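Lectin (PDB 5T1X) is a GNA-related taro lectin that probably binds mannose-containing glycans. Local coordinates at residues B[7-11]-B[86-92]; B[62-66]-B[78-84]; B[53-57]-B[68-73]; B[14-18]-B[29-33]. One frame throughout, in Å; residues are numbered along the deposited sequence. Where two conformers were deposited one is given.

Contact 1. Residues B[7-11]-B[86-92]; sequences NLLFS and GDYVLIL
F10 lays one face of its ring over the CG2 methyl of V89, a CH-pi contact in which that carbon sits 3.9 Å from the ring centroid and F10 CE1 comes within 3.6 Å of V89 CG2. Both strands are extended and run antiparallel at 171°, with axes 4.6 Å apart, in the register N7–L92, L8–I91, L9–L90, F10–V89 and S11–Y88. The hydrogen-bonded pair is L9–L90: L90 N to L9 O is 2.8 Å and L9 N to L90 O 2.9 Å. L92 N to N7 O and S11 N to Y88 O, each 3.0 Å, continue the ladder on either side of it. At the S11 end the hydroxyl extends the pairing, since S11 OG accepts from Y88 N at 3.0 Å; it also bonds to N61. At the other end, one water joins N7 ND2 (2.9 Å) to L92 O (2.7 Å), while N7 OD1 bonds N4 of a neighbouring subunit.

L8, F10, V89 and I91 share one face, where L8 CD2 meets I91 CG1 at 3.9 Å; V86, H88 and P89 of that subunit meet L8 and F10. L9 and L90 (both t, p) occupy the reverse face, CB to CB 4.1 Å, and pack on strands 57-60 and 26-30. The N-terminal strand thus pairs with the central strand of sheet 8-10/89-92/98-107, one of three in the beta-prism II fold of GNA-related lectins.

Contact 2. Residues B[62-66]-B[78-84]; sequences HKGEL and SSNSSSK
Serine hydroxyls take the place of backbone groups here, in a relay that runs from L66 N to S79 OG (3.0 Å), from S79 OG to S81 OG (2.7 Å) and from S81 OG to G64 O (2.6 Å). The segments run antiparallel with K63 opposite S83, G64 opposite S82 and E65 opposite S81; the register then slips by one, so that L66 faces S79. N80, with positive phi (60°), absorbs the extra residue. Conventional backbone bonds hold both ends: S83 N to K63 O at 2.7 Å and S79 N to L66 O at 2.9 Å. G64 (82°/13°) also adopts positive phi.

The extended E65 side chain (chi1 and chi2 t) reaches along the pair to accept from S78 OG at OE2, 2.6 Å. S78 OG in turn receives N80 N at 3.0 Å, closing an ST turn. V100 and F101 of a neighbouring subunit pack on S79, S81 and S83. The pairing carries strands 66-69 and 75-78, at the edge of a beta-prism II sheet, irregularly past the start of the first and the end of the second.

Contact 3. Residues B[53-57]-B[68-73]; sequences GEHCF and IKDDDF
The disulfide between C56 and C34 anchors this end of one antiparallel sheet to the loop between strands 26-30 and 36-39 of another. Where strand 57-60 begins, F57 and K69 form a hydrogen-bonded antiparallel pair, with F57 N to K69 O at 3.0 Å and K69 N to F57 O at 2.9 Å. H55, at phi/psi 49°/54°, kinks the chain just before it, and E54 O picks up D71 N at 3.0 Å.

F57 (chi1 p) lies with a ring face over K69 CB, 3.9 Å from the centroid, while F57 CZ touches F73 CE1 at 3.5 Å. On the interior side C56 CB meets I68 CG2 at 3.8 Å. D70 (chi1 p) organises the turn: OD1 accepts D72 N at 2.9 Å, an Asx turn, and F73 N bonds D70 O at 2.9 Å, a type I turn. A water connects D70 OD2 (2.8 Å) with E54 N (2.9 Å). K69 NZ bonds F73 O at 2.8 Å, tying off a beta-hairpin between strands 66-69 and 75-78.

Contact 4. Residues B[14-18]-B[29-33]; sequences VLYGD and VMQGD
No beta pairing joins segments 14-18 and 29-33; they meet where the chain leaves one sheet and enters the next. Residues 14-16 are extended, then G17 (50°/47°) and D18 (74°/18°) take positive phi in succession and turn the chain toward strand 19-23. Opposite, V29 and M30 end their strand and run into Q31 and G32. The closest alpha carbons are D18–Q31, 4.2 Å, and G17–G32, 4.5 Å. D18 N donates to M30 O at 2.9 Å, and a water spans G17 N and Q31 O, 2.9 Å from each.

The CA-to-CB bond of D18 points away, yet with chi1 m its carboxylate swings back so that OD1 accepts G32 N at 2.9 Å and lies 3.3 Å from Q31 CA. Beneath this polar surface L15 CB packs against M30 CB at 4.0 Å, and M30 CG (chi1 t, chi2 p) reaches L15 O at 3.4 Å; M30 also rests on L58 of strand 57-60.

Q31 NE2 bonds D33 OD1 at 3.1 Å, while Q31 OE1 bonds Y39 OH and D33 OD2 bonds H50. Together with N35 and V37, Q31, D33 and Y39 spell the QxDxNxVxY signature that binds mannose in GNA relatives. D18 OD1 bonds the backbone of G32, between Q31 and D33, so the chemistry couples the 17-18 turn to a probable sugar-binding stretch.

Overall arrangement
Chemistry follows place in the fold across these four contacts. Contact 1 is the buried one, an apolar strand pair whose outer face meets the second subunit. Contact 2 touches it directly, G86 N lying 2.9 Å from H62 O, but trades leucines for serines and a glutamate in partly buried loops at the end of a sheet. Contacts 3 and 4 sit about 10 Å apart, centre to centre, on the same side of the chain's centre; both reach the sheet of strands 14-16 and 57-60, and I68 CG1 meets M30 SD at 4.0 Å between them. Turns and carboxylate-to-backbone bonds are prominent in both, with contact 3 adding a disulfide and contact 4 holding the first residues of the likely carbohydrate-binding motif.

Contact 1. Residues B[7-11]-B[86-92]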
# COMPACT_ATOMS: atom_id res chain seq x y z
N ASN B 7 -8.26 1.28 -3.30
CA ASN B 7 -7.31 0.17 -3.46
C ASN B 7 -6.50 -0.16 -2.20
O ASN B 7 -5.57 -0.96 -2.29
CB ASN B 7 -6.34 0.50 -4.61
CG ASN B 7 -5.51 1.74 -4.37
OD1 ASN B 7 -5.89 2.66 -3.62
ND2 ASN B 7 -4.34 1.82 -5.01
N LEU B 8 -6.82 0.46 -1.04
CA LEU B 8 -6.06 0.24 0.19
C LEU B 8 -6.91 -0.19 1.36
O LEU B 8 -8.06 0.23 1.47
CB LEU B 8 -5.34 1.54 0.62
CG LEU B 8 -4.58 2.36 -0.43
CD1 LEU B 8 -4.15 3.69 0.15
CD2 LEU B 8 -3.37 1.60 -0.97
N LEU B 9 -6.30 -0.93 2.29
CA LEU B 9 -6.90 -1.29 3.57
C LEU B 9 -5.81 -1.17 4.63
O LEU B 9 -4.89 -1.98 4.65
CB LEU B 9 -7.55 -2.69 3.55
CG LEU B 9 -8.52 -2.96 4.71
CD1 LEU B 9 -9.82 -2.22 4.51
CD2 LEU B 9 -8.79 -4.44 4.88
N PHE B 10 -5.87 -0.11 5.45
CA PHE B 10 -4.88 0.10 6.50
C PHE B 10 -5.27 -0.69 7.73
O PHE B 10 -6.46 -1.03 7.90
CB PHE B 10 -4.77 1.60 6.84
CG PHE B 10 -4.19 2.44 5.74
CD1 PHE B 10 -2.82 2.52 5.55
CD2 PHE B 10 -5.03 3.14 4.86
CE1 PHE B 10 -2.28 3.30 4.51
CE2 PHE B 10 -4.49 3.91 3.83
CZ PHE B 10 -3.12 3.98 3.66
N SER B 11 -4.29 -0.99 8.60
CA SER B 11 -4.53 -1.64 9.89
C SER B 11 -5.69 -0.96 10.62
O SER B 11 -5.71 0.27 10.73
CB SER B 11 -3.28 -1.56 10.76
OG SER B 11 -2.22 -2.34 10.23
N GLY B 86 3.22 -2.36 14.62
CA GLY B 86 3.25 -1.12 13.85
C GLY B 86 2.09 -0.98 12.91
O GLY B 86 1.11 -1.71 13.02
N ASP B 87 2.19 -0.04 11.96
CA ASP B 87 1.13 0.20 10.98
C ASP B 87 1.39 -0.59 9.70
O ASP B 87 2.51 -0.59 9.19
CB ASP B 87 1.02 1.69 10.68
CG ASP B 87 0.67 2.50 11.92
OD1 ASP B 87 -0.00 1.94 12.82
OD2 ASP B 87 1.11 3.66 12.01
N TYR B 88 0.34 -1.26 9.18
CA TYR B 88 0.39 -2.09 7.96
C TYR B 88 -0.62 -1.62 6.94
O TYR B 88 -1.56 -0.90 7.27
CB TYR B 88 0.13 -3.58 8.31
CG TYR B 88 1.29 -4.22 9.05
CD1 TYR B 88 2.19 -5.05 8.38
CD2 TYR B 88 1.56 -3.91 10.38
CE1 TYR B 88 3.29 -5.60 9.04
CE2 TYR B 88 2.67 -4.44 11.04
CZ TYR B 88 3.53 -5.29 10.37
OH TYR B 88 4.64 -5.79 11.00
N VAL B 89 -0.42 -2.01 5.67
CA VAL B 89 -1.36 -1.68 4.61
C VAL B 89 -1.51 -2.88 3.68
O VAL B 89 -0.52 -3.53 3.36
CB VAL B 89 -0.98 -0.37 3.85
CG1 VAL B 89 0.34 -0.54 3.08
CG2 VAL B 89 -2.10 0.08 2.90
N LEU B 90 -2.74 -3.18 3.30
CA LEU B 90 -3.05 -4.18 2.29
C LEU B 90 -3.34 -3.40 1.03
O LEU B 90 -4.21 -2.52 1.05
CB LEU B 90 -4.27 -5.03 2.72
CG LEU B 90 -4.90 -5.93 1.64
CD1 LEU B 90 -4.02 -7.12 1.31
CD2 LEU B 90 -6.27 -6.44 2.10
N ILE B 91 -2.59 -3.67 -0.05
CA ILE B 91 -2.80 -2.98 -1.31
C ILE B 91 -3.31 -3.94 -2.36
O ILE B 91 -2.65 -4.95 -2.63
CB ILE B 91 -1.51 -2.26 -1.83
CG1 ILE B 91 -0.85 -1.36 -0.75
CG2 ILE B 91 -1.81 -1.46 -3.13
CD1 ILE B 91 0.50 -0.74 -1.16
N LEU B 92 -4.44 -3.61 -3.00
CA LEU B 92 -4.89 -4.33 -4.18
C LEU B 92 -4.19 -3.61 -5.30
O LEU B 92 -4.59 -2.49 -5.67
CB LEU B 92 -6.42 -4.36 -4.33
CG LEU B 92 -6.94 -5.07 -5.61
CD1 LEU B 92 -6.57 -6.56 -5.62
CD2 LEU B 92 -8.43 -4.86 -5.80
O HOH W 1 -3.90 -0.22 -6.97

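Contact 2. Residues B[62-66]-B[78-84]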
# COMPACT_ATOMS: atom_id res chain seq x y z
N HIS B 62 -2.35 -4.72 13.63
CA HIS B 62 -1.13 -3.92 13.73
C HIS B 62 0.12 -4.80 13.89
O HIS B 62 1.14 -4.34 14.39
CB HIS B 62 -1.27 -2.90 14.86
CG HIS B 62 -2.22 -1.80 14.50
ND1 HIS B 62 -3.60 -1.98 14.56
CD2 HIS B 62 -1.96 -0.57 14.02
CE1 HIS B 62 -4.12 -0.84 14.14
NE2 HIS B 62 -3.18 0.05 13.82
N LYS B 63 0.04 -6.02 13.37
CA LYS B 63 1.16 -6.98 13.33
C LYS B 63 1.21 -7.62 11.94
O LYS B 63 1.94 -8.58 11.74
CB LYS B 63 1.03 -8.06 14.43
CG LYS B 63 1.19 -7.54 15.85
CD LYS B 63 0.51 -8.46 16.85
CE LYS B 63 0.52 -7.91 18.25
NZ LYS B 63 -0.09 -8.87 19.22
N GLY B 64 0.43 -7.11 11.00
CA GLY B 64 0.44 -7.63 9.64
C GLY B 64 -0.37 -8.88 9.37
O GLY B 64 -0.22 -9.47 8.30
N GLU B 65 -1.25 -9.27 10.31
CA GLU B 65 -2.13 -10.43 10.15
C GLU B 65 -3.50 -9.98 9.66
O GLU B 65 -4.13 -9.10 10.27
CB GLU B 65 -2.23 -11.24 11.47
CG GLU B 65 -2.81 -12.64 11.30
CD GLU B 65 -3.15 -13.39 12.58
OE1 GLU B 65 -2.75 -12.93 13.67
OE2 GLU B 65 -3.80 -14.46 12.49
N LEU B 66 -3.93 -10.56 8.55
CA LEU B 66 -5.23 -10.28 7.92
C LEU B 66 -6.17 -11.40 8.31
O LEU B 66 -5.86 -12.56 8.07
CB LEU B 66 -5.05 -10.19 6.40
CG LEU B 66 -6.28 -9.77 5.59
CD1 LEU B 66 -6.65 -8.30 5.83
CD2 LEU B 66 -6.04 -10.01 4.09
N SER B 78 -7.17 -16.79 8.26
CA SER B 78 -6.07 -15.88 8.55
C SER B 78 -5.01 -16.00 7.49
O SER B 78 -4.77 -17.11 6.97
CB SER B 78 -5.46 -16.17 9.92
OG SER B 78 -4.32 -15.34 10.08
N SER B 79 -4.32 -14.88 7.21
CA SER B 79 -3.17 -14.86 6.30
C SER B 79 -1.99 -15.60 6.93
O SER B 79 -1.06 -16.00 6.23
CB SER B 79 -2.76 -13.43 5.97
OG SER B 79 -2.44 -12.72 7.16
N ASN B 80 -2.02 -15.74 8.27
CA ASN B 80 -0.97 -16.35 9.08
C ASN B 80 0.37 -15.61 8.94
O ASN B 80 1.43 -16.18 9.22
CB ASN B 80 -0.81 -17.84 8.82
CG ASN B 80 -2.03 -18.60 9.26
OD1 ASN B 80 -2.64 -19.32 8.48
ND2 ASN B 80 -2.44 -18.41 10.52
N SER B 81 0.31 -14.31 8.57
CA SER B 81 1.48 -13.43 8.52
C SER B 81 1.52 -12.69 9.84
O SER B 81 0.48 -12.35 10.40
CB SER B 81 1.40 -12.46 7.33
OG SER B 81 0.13 -11.85 7.21
N SER B 82 2.71 -12.50 10.38
CA SER B 82 2.87 -11.86 11.68
C SER B 82 4.24 -11.22 11.73
O SER B 82 5.24 -11.87 11.42
CB SER B 82 2.72 -12.91 12.78
OG SER B 82 3.07 -12.39 14.04
N SER B 83 4.30 -9.94 12.09
CA SER B 83 5.58 -9.24 12.14
C SER B 83 5.56 -8.17 13.23
O SER B 83 4.72 -8.24 14.14
CB SER B 83 5.91 -8.65 10.76
OG SER B 83 7.26 -8.21 10.69
N LYS B 84 6.50 -7.20 13.15
CA LYS B 84 6.69 -6.11 14.11
C LYS B 84 5.41 -5.36 14.44
O LYS B 84 4.60 -5.13 13.55
CB LYS B 84 7.69 -5.07 13.57
CG LYS B 84 9.04 -5.60 13.14
CD LYS B 84 9.98 -4.44 12.85
CE LYS B 84 11.41 -4.90 12.77
NZ LYS B 84 12.35 -3.76 12.58

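Contact 3. Residues B[53-57]-B[68-73]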
# COMPACT_ATOMS: atom_id res chain seq x y z
N GLY B 53 -19.43 -19.06 8.52
CA GLY B 53 -19.87 -18.23 9.64
C GLY B 53 -20.89 -17.20 9.21
O GLY B 53 -21.12 -17.03 8.01
N GLU B 54 -21.48 -16.48 10.16
CA GLU B 54 -22.46 -15.45 9.82
C GLU B 54 -21.91 -14.08 10.09
O GLU B 54 -21.16 -13.91 11.05
CB GLU B 54 -23.77 -15.64 10.61
CG GLU B 54 -24.58 -16.85 10.17
CD GLU B 54 -25.80 -17.11 11.02
OE1 GLU B 54 -25.63 -17.51 12.20
OE2 GLU B 54 -26.93 -16.93 10.52
N HIS B 55 -22.29 -13.10 9.25
CA HIS B 55 -21.96 -11.67 9.38
C HIS B 55 -20.46 -11.47 9.65
O HIS B 55 -20.07 -10.83 10.64
CB HIS B 55 -22.80 -11.07 10.52
CG HIS B 55 -24.28 -11.26 10.33
ND1 HIS B 55 -25.00 -12.13 11.13
CD2 HIS B 55 -25.11 -10.71 9.42
CE1 HIS B 55 -26.25 -12.07 10.70
NE2 HIS B 55 -26.36 -11.22 9.68
N CYS B 56 -19.64 -12.03 8.75
CA CYS B 56 -18.18 -12.01 8.85
C CYS B 56 -17.62 -10.67 8.43
O CYS B 56 -18.24 -9.98 7.61
CB CYS B 56 -17.58 -13.14 8.01
SG CYS B 56 -18.22 -14.78 8.43
N PHE B 57 -16.44 -10.34 8.93
CA PHE B 57 -15.75 -9.13 8.54
C PHE B 57 -14.27 -9.43 8.40
O PHE B 57 -13.77 -10.37 9.02
CB PHE B 57 -15.99 -8.01 9.55
CG PHE B 57 -15.46 -8.25 10.95
CD1 PHE B 57 -14.18 -7.82 11.31
CD2 PHE B 57 -16.23 -8.89 11.91
CE1 PHE B 57 -13.69 -8.04 12.59
CE2 PHE B 57 -15.74 -9.10 13.20
CZ PHE B 57 -14.48 -8.67 13.53
N ILE B 68 -10.33 -12.98 8.87
CA ILE B 68 -11.79 -13.00 8.69
C ILE B 68 -12.33 -13.53 10.01
O ILE B 68 -11.96 -14.64 10.42
CB ILE B 68 -12.30 -13.87 7.50
CG1 ILE B 68 -11.72 -13.42 6.16
CG2 ILE B 68 -13.86 -13.91 7.48
CD1 ILE B 68 -12.11 -14.41 5.01
N LYS B 69 -13.19 -12.74 10.66
CA LYS B 69 -13.85 -13.14 11.91
C LYS B 69 -15.33 -13.25 11.67
O LYS B 69 -15.83 -12.47 10.88
CB LYS B 69 -13.60 -12.08 12.99
CG LYS B 69 -12.19 -12.06 13.57
CD LYS B 69 -11.93 -13.30 14.42
CE LYS B 69 -10.83 -13.10 15.42
NZ LYS B 69 -10.70 -14.28 16.31
N ASP B 70 -16.04 -14.15 12.37
CA ASP B 70 -17.50 -14.18 12.23
C ASP B 70 -18.10 -13.21 13.26
O ASP B 70 -17.34 -12.55 13.99
CB ASP B 70 -18.07 -15.61 12.35
CG ASP B 70 -18.10 -16.25 13.73
OD1 ASP B 70 -17.73 -15.58 14.72
OD2 ASP B 70 -18.53 -17.42 13.82
N ASP B 71 -19.44 -13.13 13.34
CA ASP B 71 -20.12 -12.18 14.23
C ASP B 71 -19.74 -12.33 15.70
O ASP B 71 -19.88 -11.37 16.46
CB ASP B 71 -21.64 -12.34 14.09
CG ASP B 71 -22.43 -11.17 14.65
OD1 ASP B 71 -22.12 -10.00 14.29
OD2 ASP B 71 -23.38 -11.42 15.41
N ASP B 72 -19.31 -13.55 16.10
CA ASP B 72 -18.91 -13.89 17.47
C ASP B 72 -17.39 -13.86 17.67
O ASP B 72 -16.90 -14.36 18.69
CB ASP B 72 -19.47 -15.27 17.82
CG ASP B 72 -20.97 -15.35 17.72
OD1 ASP B 72 -21.65 -14.42 18.24
OD2 ASP B 72 -21.48 -16.31 17.10
N PHE B 73 -16.65 -13.25 16.72
CA PHE B 73 -15.19 -13.13 16.72
C PHE B 73 -14.47 -14.49 16.68
O PHE B 73 -13.34 -14.62 17.17
CB PHE B 73 -14.69 -12.27 17.90
CG PHE B 73 -15.21 -10.85 17.85
CD1 PHE B 73 -14.66 -9.92 16.98
CD2 PHE B 73 -16.26 -10.45 18.66
CE1 PHE B 73 -15.15 -8.61 16.93
CE2 PHE B 73 -16.73 -9.13 18.64
CZ PHE B 73 -16.17 -8.22 17.77
O HOH W 2 -21.15 -17.49 12.83

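Contact 4. Residues B[14-18]-B[29-33]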
# COMPACT_ATOMS: atom_id res chain seq x y z
N VAL B 14 -12.12 -2.03 8.51
CA VAL B 14 -12.86 -3.28 8.36
C VAL B 14 -13.68 -3.27 7.07
O VAL B 14 -14.21 -2.21 6.67
CB VAL B 14 -13.76 -3.62 9.58
CG1 VAL B 14 -12.98 -3.59 10.90
CG2 VAL B 14 -14.99 -2.73 9.66
N LEU B 15 -13.79 -4.44 6.42
CA LEU B 15 -14.64 -4.68 5.26
C LEU B 15 -15.61 -5.80 5.61
O LEU B 15 -15.22 -6.79 6.23
CB LEU B 15 -13.85 -5.04 3.99
CG LEU B 15 -12.93 -3.99 3.36
CD1 LEU B 15 -12.25 -4.58 2.12
CD2 LEU B 15 -13.66 -2.71 3.00
N TYR B 16 -16.87 -5.68 5.20
CA TYR B 16 -17.90 -6.70 5.46
C TYR B 16 -19.05 -6.46 4.51
O TYR B 16 -19.11 -5.39 3.88
CB TYR B 16 -18.39 -6.62 6.94
CG TYR B 16 -19.03 -5.30 7.30
CD1 TYR B 16 -20.41 -5.11 7.19
CD2 TYR B 16 -18.26 -4.21 7.71
CE1 TYR B 16 -21.00 -3.88 7.48
CE2 TYR B 16 -18.84 -2.97 7.99
CZ TYR B 16 -20.21 -2.82 7.87
OH TYR B 16 -20.79 -1.61 8.14
N GLY B 17 -19.99 -7.41 4.45
CA GLY B 17 -21.22 -7.25 3.68
C GLY B 17 -21.04 -6.79 2.25
O GLY B 17 -21.73 -5.87 1.79
N ASP B 18 -20.10 -7.42 1.54
CA ASP B 18 -19.75 -7.20 0.13
C ASP B 18 -18.96 -5.89 -0.08
O ASP B 18 -18.81 -5.44 -1.22
CB ASP B 18 -20.99 -7.31 -0.80
CG ASP B 18 -21.82 -8.56 -0.52
OD1 ASP B 18 -21.26 -9.67 -0.56
OD2 ASP B 18 -23.01 -8.41 -0.19
N VAL B 29 -13.21 -8.67 -2.54
CA VAL B 29 -14.51 -8.53 -1.87
C VAL B 29 -14.63 -9.39 -0.61
O VAL B 29 -14.46 -10.60 -0.68
CB VAL B 29 -15.69 -8.87 -2.85
CG1 VAL B 29 -17.03 -8.45 -2.25
CG2 VAL B 29 -15.49 -8.22 -4.22
N MET B 30 -15.02 -8.78 0.53
CA MET B 30 -15.38 -9.53 1.74
C MET B 30 -16.87 -9.77 1.62
O MET B 30 -17.68 -8.91 2.01
CB MET B 30 -15.01 -8.79 3.04
CG MET B 30 -15.41 -9.55 4.31
SD MET B 30 -14.45 -11.08 4.51
CE MET B 30 -15.70 -12.32 4.14
N GLN B 31 -17.25 -10.90 1.00
CA GLN B 31 -18.65 -11.16 0.71
C GLN B 31 -19.50 -11.51 1.93
O GLN B 31 -18.99 -11.96 2.95
CB GLN B 31 -18.78 -12.26 -0.34
CG GLN B 31 -17.98 -11.96 -1.59
CD GLN B 31 -18.15 -12.98 -2.68
OE1 GLN B 31 -17.83 -12.69 -3.82
NE2 GLN B 31 -18.62 -14.18 -2.34
N GLY B 32 -20.81 -11.32 1.75
CA GLY B 32 -21.83 -11.63 2.75
C GLY B 32 -21.97 -13.10 3.06
O GLY B 32 -22.65 -13.45 4.03
N ASP B 33 -21.34 -13.99 2.25
CA ASP B 33 -21.37 -15.44 2.48
C ASP B 33 -20.12 -15.94 3.23
O ASP B 33 -19.86 -17.14 3.26
CB ASP B 33 -21.52 -16.20 1.16
CG ASP B 33 -20.31 -16.12 0.26
OD1 ASP B 33 -19.53 -15.17 0.41
OD2 ASP B 33 -20.16 -16.99 -0.61
O HOH W 3 -19.54 -10.20 5.25